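Long-range contacts in protein of unknown function with a Fic domain (Bacteroides thetaiotaomicron VPI-5482, PDB 3CUC), which is of unknown function but carries a Fic domain, a mainly helical fold of the Fic/DOC family: residues Ile219-Glu224 / Asn260-Cys265; Gly215-Val220 / Arg268-Ala273. All blocks are in the same frame, centred on the assembly; numbering follows the deposited sequence.

Both contacts press the loop between helices 199-213 and 226-240 against helix 256-277, the loop running first past the C-terminal part of that helix and then toward its N-terminal half. Interaction 2 (215-220 / 268-273) comes first on the loop, interaction 1 (219-224 / 260-265) follows, and they share I219 and V220; their centres lie about 10 Å apart. I219 belongs to both contacts, its nearest CA neighbour being S269 in interaction 2 and C265 in interaction 1. The two also meet where NE2 of H222 lies 3.1 Å from NH1 of R268. Helix 199-213 begins within the Fic signature HPFEDGNGR, so the contacts join this helix's trailing loop to helix 256-277.

Interaction 1: residues Ile219-Glu224 / Asn260-Cys265; sequences IVIHSE and NYLSSC
Y261 meets I221 with its hydroxyl and the CE2 edge of the ring: CG2 of I221 lies 3.7 Å from OH of Y261 and 4.1 Å from its CE2, near the plane of the ring. CG of Y261 stands anti to the backbone N (chi1 -174°), and the ring reaches from the helix to the loop, where the hydroxyl is hydrogen-bonded to OD2 of D225, just beyond the loop segment. Y229 of helix 226-240 touches both Y261 and I221. One residue on, L262 presents a single methyl, CD2, which approaches CD1 of I219 to 3.6 Å; the two side chains cross at about a right angle. The same CD2 is 4.3 Å from CD1 of I221, so one leucine branch serves two isoleucines. C265 closes the row where the backbones come nearest, its CA 5.9 Å from CA of I219. Its CB does the touching, 3.8 Å from CD1 of I219 and 3.9 Å from CB of the same residue. With CG1 of I219 between the backbone N and the carbonyl carbon (chi1 63°), CG2 is left beside the N, 4.0 Å from CB of C265. V207 and L211 of helix 199-213 also pack on I219, which thus sits between that helix and helix 256-277. The closest contacts are carbon to carbon, except at the tyrosine hydroxyl, and the two segments are joined by contact alone, without a hydrogen bond between them. Cohesion here therefore rests mainly on apolar contact; the two segments bury 257 Å² between them, while the polar tip of Y261 is held by D225 and ties the helix to the far end of the loop.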
ATOM      1  N   ILE A 219      -1.004   7.855  -1.055  1.00 44.33           N
ATOM      2  CA  ILE A 219      -0.444   7.823  -2.405  1.00 45.20           C
ATOM      3  C   ILE A 219      -1.045   6.713  -3.267  1.00 45.69           C
ATOM      4  O   ILE A 219      -1.587   5.725  -2.758  1.00 46.12           O
ATOM      5  CB  ILE A 219       1.109   7.691  -2.392  1.00 45.41           C
ATOM      6  CG1 ILE A 219       1.558   6.369  -1.763  1.00 44.00           C
ATOM      7  CG2 ILE A 219       1.736   8.863  -1.641  1.00 45.34           C
ATOM      8  CD1 ILE A 219       2.928   5.948  -2.189  1.00 44.57           C
ATOM      9  N   VAL A 220      -0.936   6.906  -4.580  1.00 45.48           N
ATOM     10  CA  VAL A 220      -1.386   5.937  -5.571  1.00 44.46           C
ATOM     11  C   VAL A 220      -0.205   5.509  -6.438  1.00 45.04           C
ATOM     12  O   VAL A 220       0.303   6.302  -7.235  1.00 46.13           O
ATOM     13  CB  VAL A 220      -2.459   6.548  -6.506  1.00 43.71           C
ATOM     14  CG1 VAL A 220      -2.848   5.546  -7.586  1.00 45.38           C
ATOM     15  CG2 VAL A 220      -3.673   6.983  -5.726  1.00 36.73           C
ATOM     16  N   ILE A 221       0.247   4.269  -6.288  1.00 45.45           N
ATOM     17  CA  ILE A 221       1.201   3.718  -7.248  1.00 45.97           C
ATOM     18  C   ILE A 221       0.377   3.342  -8.475  1.00 47.07           C
ATOM     19  O   ILE A 221      -0.497   2.479  -8.390  1.00 47.14           O
ATOM     20  CB  ILE A 221       1.963   2.506  -6.697  1.00 45.52           C
ATOM     21  CG1 ILE A 221       2.755   2.903  -5.449  1.00 45.88           C
ATOM     22  CG2 ILE A 221       2.916   1.971  -7.752  1.00 42.36           C
ATOM     23  CD1 ILE A 221       3.357   1.730  -4.720  1.00 46.44           C
ATOM     24  N   HIS A 222       0.625   4.029  -9.593  1.00 47.95           N
ATOM     25  CA  HIS A 222      -0.205   3.884 -10.795  1.00 49.03           C
ATOM     26  C   HIS A 222       0.190   2.644 -11.578  1.00 49.43           C
ATOM     27  O   HIS A 222       1.378   2.400 -11.776  1.00 49.37           O
ATOM     28  CB  HIS A 222      -0.083   5.121 -11.687  1.00 49.21           C
ATOM     29  CG  HIS A 222      -0.710   6.343 -11.099  1.00 51.25           C
ATOM     30  ND1 HIS A 222      -1.996   6.737 -11.400  1.00 57.91           N
ATOM     31  CD2 HIS A 222      -0.239   7.247 -10.209  1.00 54.48           C
ATOM     32  CE1 HIS A 222      -2.289   7.835 -10.725  1.00 57.63           C
ATOM     33  NE2 HIS A 222      -1.239   8.165  -9.995  1.00 58.85           N
ATOM     34  N   SER A 223      -0.800   1.868 -12.030  1.00 50.08           N
ATOM     35  CA  SER A 223      -0.513   0.602 -12.727  1.00 51.00           C
ATOM     36  C   SER A 223       0.139   0.806 -14.102  1.00 51.05           C
ATOM     37  O   SER A 223       0.806  -0.092 -14.612  1.00 51.30           O
ATOM     38  CB  SER A 223      -1.766  -0.280 -12.854  1.00 50.95           C
ATOM     39  OG  SER A 223      -2.575   0.110 -13.949  1.00 55.10           O
ATOM     40  N   GLU A 224      -0.039   1.984 -14.696  1.00 51.76           N
ATOM     41  CA  GLU A 224       0.704   2.338 -15.907  1.00 51.76           C
ATOM     42  C   GLU A 224       2.210   2.394 -15.665  1.00 50.18           C
ATOM     43  O   GLU A 224       2.987   2.245 -16.595  1.00 51.53           O
ATOM     44  CB  GLU A 224       0.208   3.668 -16.470  1.00 52.57           C
ATOM     45  CG  GLU A 224      -1.184   3.544 -17.074  1.00 59.72           C
ATOM     46  CD  GLU A 224      -1.843   4.878 -17.343  1.00 67.88           C
ATOM     47  OE1 GLU A 224      -2.060   5.649 -16.376  1.00 73.66           O
ATOM     48  OE2 GLU A 224      -2.162   5.143 -18.523  1.00 71.39           O
ATOM     49  N   ASN A 260      12.894   7.037  -2.641  1.00 48.76           N
ATOM     50  CA  ASN A 260      12.726   8.133  -3.590  1.00 48.69           C
ATOM     51  C   ASN A 260      11.449   7.962  -4.404  1.00 48.65           C
ATOM     52  O   ASN A 260      10.720   8.933  -4.622  1.00 48.74           O
ATOM     53  CB  ASN A 260      13.936   8.261  -4.522  1.00 48.53           C
ATOM     54  CG  ASN A 260      15.188   8.754  -3.800  1.00 48.87           C
ATOM     55  OD1 ASN A 260      15.110   9.388  -2.748  1.00 50.05           O
ATOM     56  ND2 ASN A 260      16.351   8.463  -4.372  1.00 51.58           N
ATOM     57  N   TYR A 261      11.167   6.730  -4.828  1.00 47.98           N
ATOM     58  CA  TYR A 261       9.970   6.457  -5.619  1.00 47.94           C
ATOM     59  C   TYR A 261       8.681   6.859  -4.894  1.00 48.25           C
ATOM     60  O   TYR A 261       7.837   7.553  -5.454  1.00 47.10           O
ATOM     61  CB  TYR A 261       9.903   4.981  -6.011  1.00 48.14           C
ATOM     62  CG  TYR A 261       8.756   4.677  -6.954  1.00 48.22           C
ATOM     63  CD1 TYR A 261       8.641   5.346  -8.171  1.00 46.09           C
ATOM     64  CD2 TYR A 261       7.778   3.739  -6.624  1.00 46.27           C
ATOM     65  CE1 TYR A 261       7.590   5.087  -9.037  1.00 44.85           C
ATOM     66  CE2 TYR A 261       6.721   3.472  -7.491  1.00 46.49           C
ATOM     67  CZ  TYR A 261       6.635   4.149  -8.694  1.00 46.07           C
ATOM     68  OH  TYR A 261       5.590   3.890  -9.546  1.00 47.30           O
ATOM     69  N   LEU A 262       8.538   6.428  -3.645  1.00 49.54           N
ATOM     70  CA  LEU A 262       7.370   6.789  -2.852  1.00 50.30           C
ATOM     71  C   LEU A 262       7.306   8.300  -2.644  1.00 50.53           C
ATOM     72  O   LEU A 262       6.223   8.880  -2.608  1.00 51.30           O
ATOM     73  CB  LEU A 262       7.367   6.061  -1.500  1.00 50.65           C
ATOM     74  CG  LEU A 262       7.189   4.536  -1.508  1.00 50.06           C
ATOM     75  CD1 LEU A 262       6.930   4.030  -0.094  1.00 50.78           C
ATOM     76  CD2 LEU A 262       6.059   4.106  -2.434  1.00 44.46           C
ATOM     77  N   SER A 263       8.461   8.940  -2.512  1.00 50.52           N
ATOM     78  CA  SER A 263       8.504  10.392  -2.363  1.00 50.12           C
ATOM     79  C   SER A 263       7.969  11.099  -3.603  1.00 50.23           C
ATOM     80  O   SER A 263       7.242  12.085  -3.489  1.00 51.03           O
ATOM     81  CB  SER A 263       9.921  10.860  -2.052  1.00 49.39           C
ATOM     82  OG  SER A 263      10.393  10.216  -0.884  1.00 49.97           O
ATOM     83  N   SER A 264       8.296  10.584  -4.783  1.00 50.09           N
ATOM     84  CA  SER A 264       7.778  11.169  -6.015  1.00 50.23           C
ATOM     85  C   SER A 264       6.247  11.005  -6.106  1.00 49.87           C
ATOM     86  O   SER A 264       5.555  11.887  -6.615  1.00 49.89           O
ATOM     87  CB  SER A 264       8.480  10.580  -7.236  1.00 49.64           C
ATOM     88  OG  SER A 264       8.200   9.200  -7.364  1.00 53.88           O
ATOM     89  N   CYS A 265       5.718   9.895  -5.597  1.00 49.33           N
ATOM     90  CA  CYS A 265       4.262   9.745  -5.490  1.00 50.14           C
ATOM     91  C   CYS A 265       3.689  10.749  -4.516  1.00 49.61           C
ATOM     92  O   CYS A 265       2.659  11.362  -4.791  1.00 50.91           O
ATOM     93  CB  CYS A 265       3.865   8.354  -5.006  1.00 49.84           C
ATOM     94  SG  CYS A 265       4.519   7.039  -6.002  1.00 56.02           S
TER

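Interaction 2: residues Gly215-Val220 / Arg268-Ala273; sequences GYPMIV and RSLTLA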
ATOM      1  N   GLY A 215      -0.621  12.023   9.161  1.00 45.55           N
ATOM      2  CA  GLY A 215      -1.177  13.235   8.557  1.00 46.16           C
ATOM      3  C   GLY A 215      -0.710  13.581   7.149  1.00 46.95           C
ATOM      4  O   GLY A 215      -0.823  14.732   6.723  1.00 47.48           O
ATOM      5  N   TYR A 216      -0.186  12.602   6.421  1.00 46.72           N
ATOM      6  CA  TYR A 216       0.189  12.818   5.034  1.00 47.08           C
ATOM      7  C   TYR A 216      -0.959  12.367   4.147  1.00 47.02           C
ATOM      8  O   TYR A 216      -1.722  11.484   4.530  1.00 47.65           O
ATOM      9  CB  TYR A 216       1.437  12.020   4.675  1.00 47.99           C
ATOM     10  CG  TYR A 216       2.733  12.565   5.231  1.00 49.72           C
ATOM     11  CD1 TYR A 216       2.947  12.642   6.601  1.00 53.05           C
ATOM     12  CD2 TYR A 216       3.763  12.970   4.379  1.00 50.54           C
ATOM     13  CE1 TYR A 216       4.142  13.131   7.112  1.00 51.20           C
ATOM     14  CE2 TYR A 216       4.961  13.456   4.879  1.00 49.08           C
ATOM     15  CZ  TYR A 216       5.149  13.528   6.239  1.00 50.46           C
ATOM     16  OH  TYR A 216       6.340  14.009   6.725  1.00 51.44           O
ATOM     17  N   PRO A 217      -1.083  12.959   2.951  1.00 46.08           N
ATOM     18  CA  PRO A 217      -2.065  12.442   2.010  1.00 45.87           C
ATOM     19  C   PRO A 217      -1.596  11.106   1.466  1.00 45.88           C
ATOM     20  O   PRO A 217      -0.405  10.926   1.214  1.00 47.54           O
ATOM     21  CB  PRO A 217      -2.064  13.480   0.892  1.00 45.47           C
ATOM     22  CG  PRO A 217      -0.712  14.066   0.939  1.00 45.89           C
ATOM     23  CD  PRO A 217      -0.336  14.093   2.390  1.00 46.06           C
HETATM   24  N   MSE A 218      -2.525  10.180   1.288  1.00 44.86           N
HETATM   25  CA  MSE A 218      -2.181   8.847   0.831  1.00 42.04           C
HETATM   26  C   MSE A 218      -1.765   8.868  -0.645  1.00 43.85           C
HETATM   27  O   MSE A 218      -2.104   9.800  -1.385  1.00 43.34           O
HETATM   28  CB  MSE A 218      -3.347   7.899   1.094  1.00 42.00           C
HETATM   29  CG  MSE A 218      -3.511   7.602   2.569  1.00 41.46           C
HETATM   30 SE   MSE A 218      -5.051   6.541   2.949  0.75 32.85          SE
HETATM   31  CE  MSE A 218      -6.484   7.876   2.661  1.00 39.68           C
ATOM     32  N   ILE A 219      -1.004   7.855  -1.055  1.00 44.33           N
ATOM     33  CA  ILE A 219      -0.444   7.823  -2.405  1.00 45.20           C
ATOM     34  C   ILE A 219      -1.045   6.713  -3.267  1.00 45.69           C
ATOM     35  O   ILE A 219      -1.587   5.725  -2.758  1.00 46.12           O
ATOM     36  CB  ILE A 219       1.109   7.691  -2.392  1.00 45.41           C
ATOM     37  CG1 ILE A 219       1.558   6.369  -1.763  1.00 44.00           C
ATOM     38  CG2 ILE A 219       1.736   8.863  -1.641  1.00 45.34           C
ATOM     39  CD1 ILE A 219       2.928   5.948  -2.189  1.00 44.57           C
ATOM     40  N   VAL A 220      -0.936   6.906  -4.580  1.00 45.48           N
ATOM     41  CA  VAL A 220      -1.386   5.937  -5.571  1.00 44.46           C
ATOM     42  C   VAL A 220      -0.205   5.509  -6.438  1.00 45.04           C
ATOM     43  O   VAL A 220       0.303   6.302  -7.235  1.00 46.13           O
ATOM     44  CB  VAL A 220      -2.459   6.548  -6.506  1.00 43.71           C
ATOM     45  CG1 VAL A 220      -2.848   5.546  -7.586  1.00 45.38           C
ATOM     46  CG2 VAL A 220      -3.673   6.983  -5.726  1.00 36.73           C
ATOM     47  N   ARG A 268       3.252  14.016  -5.980  1.00 47.65           N
ATOM     48  CA  ARG A 268       2.045  14.076  -6.797  1.00 50.10           C
ATOM     49  C   ARG A 268       0.798  14.277  -5.933  1.00 48.05           C
ATOM     50  O   ARG A 268      -0.037  15.114  -6.263  1.00 49.03           O
ATOM     51  CB  ARG A 268       1.897  12.814  -7.656  1.00 50.30           C
ATOM     52  CG  ARG A 268       0.815  12.934  -8.739  1.00 55.86           C
ATOM     53  CD  ARG A 268       0.316  11.580  -9.272  1.00 57.85           C
ATOM     54  NE  ARG A 268      -1.042  11.709  -9.818  1.00 68.74           N
ATOM     55  CZ  ARG A 268      -2.164  11.216  -9.277  1.00 71.98           C
ATOM     56  NH1 ARG A 268      -2.155  10.498  -8.148  1.00 69.44           N
ATOM     57  NH2 ARG A 268      -3.324  11.433  -9.892  1.00 72.93           N
ATOM     58  N   SER A 269       0.688  13.525  -4.832  1.00 46.83           N
ATOM     59  CA  SER A 269      -0.471  13.615  -3.925  1.00 46.11           C
ATOM     60  C   SER A 269      -0.560  14.987  -3.284  1.00 46.18           C
ATOM     61  O   SER A 269      -1.635  15.590  -3.239  1.00 46.71           O
ATOM     62  CB  SER A 269      -0.398  12.571  -2.807  1.00 45.50           C
ATOM     63  OG  SER A 269      -0.472  11.248  -3.304  1.00 49.28           O
ATOM     64  N   LEU A 270       0.575  15.466  -2.778  1.00 45.54           N
ATOM     65  CA  LEU A 270       0.649  16.779  -2.159  1.00 44.98           C
ATOM     66  C   LEU A 270       0.235  17.872  -3.142  1.00 45.73           C
ATOM     67  O   LEU A 270      -0.525  18.775  -2.789  1.00 46.07           O
ATOM     68  CB  LEU A 270       2.061  17.041  -1.617  1.00 44.38           C
ATOM     69  CG  LEU A 270       2.407  16.346  -0.294  1.00 42.28           C
ATOM     70  CD1 LEU A 270       3.902  16.375  -0.051  1.00 35.71           C
ATOM     71  CD2 LEU A 270       1.653  16.985   0.886  1.00 35.13           C
ATOM     72  N   THR A 271       0.720  17.779  -4.377  1.00 46.01           N
ATOM     73  CA  THR A 271       0.413  18.793  -5.379  1.00 46.20           C
ATOM     74  C   THR A 271      -1.082  18.813  -5.681  1.00 47.07           C
ATOM     75  O   THR A 271      -1.695  19.873  -5.716  1.00 47.18           O
ATOM     76  CB  THR A 271       1.209  18.575  -6.672  1.00 45.77           C
ATOM     77  OG1 THR A 271       2.612  18.620  -6.381  1.00 46.17           O
ATOM     78  CG2 THR A 271       0.878  19.655  -7.684  1.00 41.57           C
ATOM     79  N   LEU A 272      -1.664  17.638  -5.883  1.00 47.91           N
ATOM     80  CA  LEU A 272      -3.100  17.532  -6.110  1.00 49.46           C
ATOM     81  C   LEU A 272      -3.913  17.979  -4.898  1.00 49.21           C
ATOM     82  O   LEU A 272      -4.950  18.628  -5.055  1.00 49.80           O
ATOM     83  CB  LEU A 272      -3.498  16.099  -6.491  1.00 49.54           C
ATOM     84  CG  LEU A 272      -3.916  15.860  -7.942  1.00 52.94           C
ATOM     85  CD1 LEU A 272      -2.818  16.355  -8.904  1.00 55.16           C
ATOM     86  CD2 LEU A 272      -4.259  14.373  -8.169  1.00 51.59           C
ATOM     87  N   ALA A 273      -3.460  17.614  -3.700  1.00 48.48           N
ATOM     88  CA  ALA A 273      -4.210  17.908  -2.483  1.00 47.81           C
ATOM     89  C   ALA A 273      -4.204  19.408  -2.201  1.00 47.33           C
ATOM     90  O   ALA A 273      -5.236  19.980  -1.843  1.00 47.57           O
ATOM     91  CB  ALA A 273      -3.648  17.138  -1.314  1.00 47.75           C
TER
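S269 meets the loop with both of its side-chain atoms. Its CB, directed at the loop, is 4.0 Å from CG of P217 and 3.6 Å from O of M218, a selenomethionine. Next comes OG, placed anti to the carbonyl carbon and beside the backbone N (chi1 -64°), where it donates a hydrogen bond of 2.9 Å to O of M218. The hydroxyl oxygen lies off the C=O direction, at a C=O...OG angle of 128°, and 34° out of the carbonyl plane. OG also lies 3.5 Å from CA of I219 and a little farther from its CG2. The bond to O of M218 is its main one; O of C265, one turn earlier on helix 256-277, is a weak second partner. On one flank L270 adds an apolar contact: its CD2 reaches CG and CD of P217, each at 3.8 Å, with the two side chains crossing at about a right angle. W14 of helix 6-16 packs on both P217 and L270. On the other flank R268 brings NH1 to 4.3 Å from CB of V220, obliquely to the guanidinium, while its NH2 forms a salt bridge with E35 of helix 22-42. The contact thus joins the loop after helix 199-213 to helix 256-277, with helices 6-16 and 22-42 supplying further neighbours. Chemically, a buried loop carbonyl gains a side-chain donor from the helix, and the proline-leucine contact beside it is purely apolar; the loop is joined to the helix here by one directed hydrogen bond and an apolar contact.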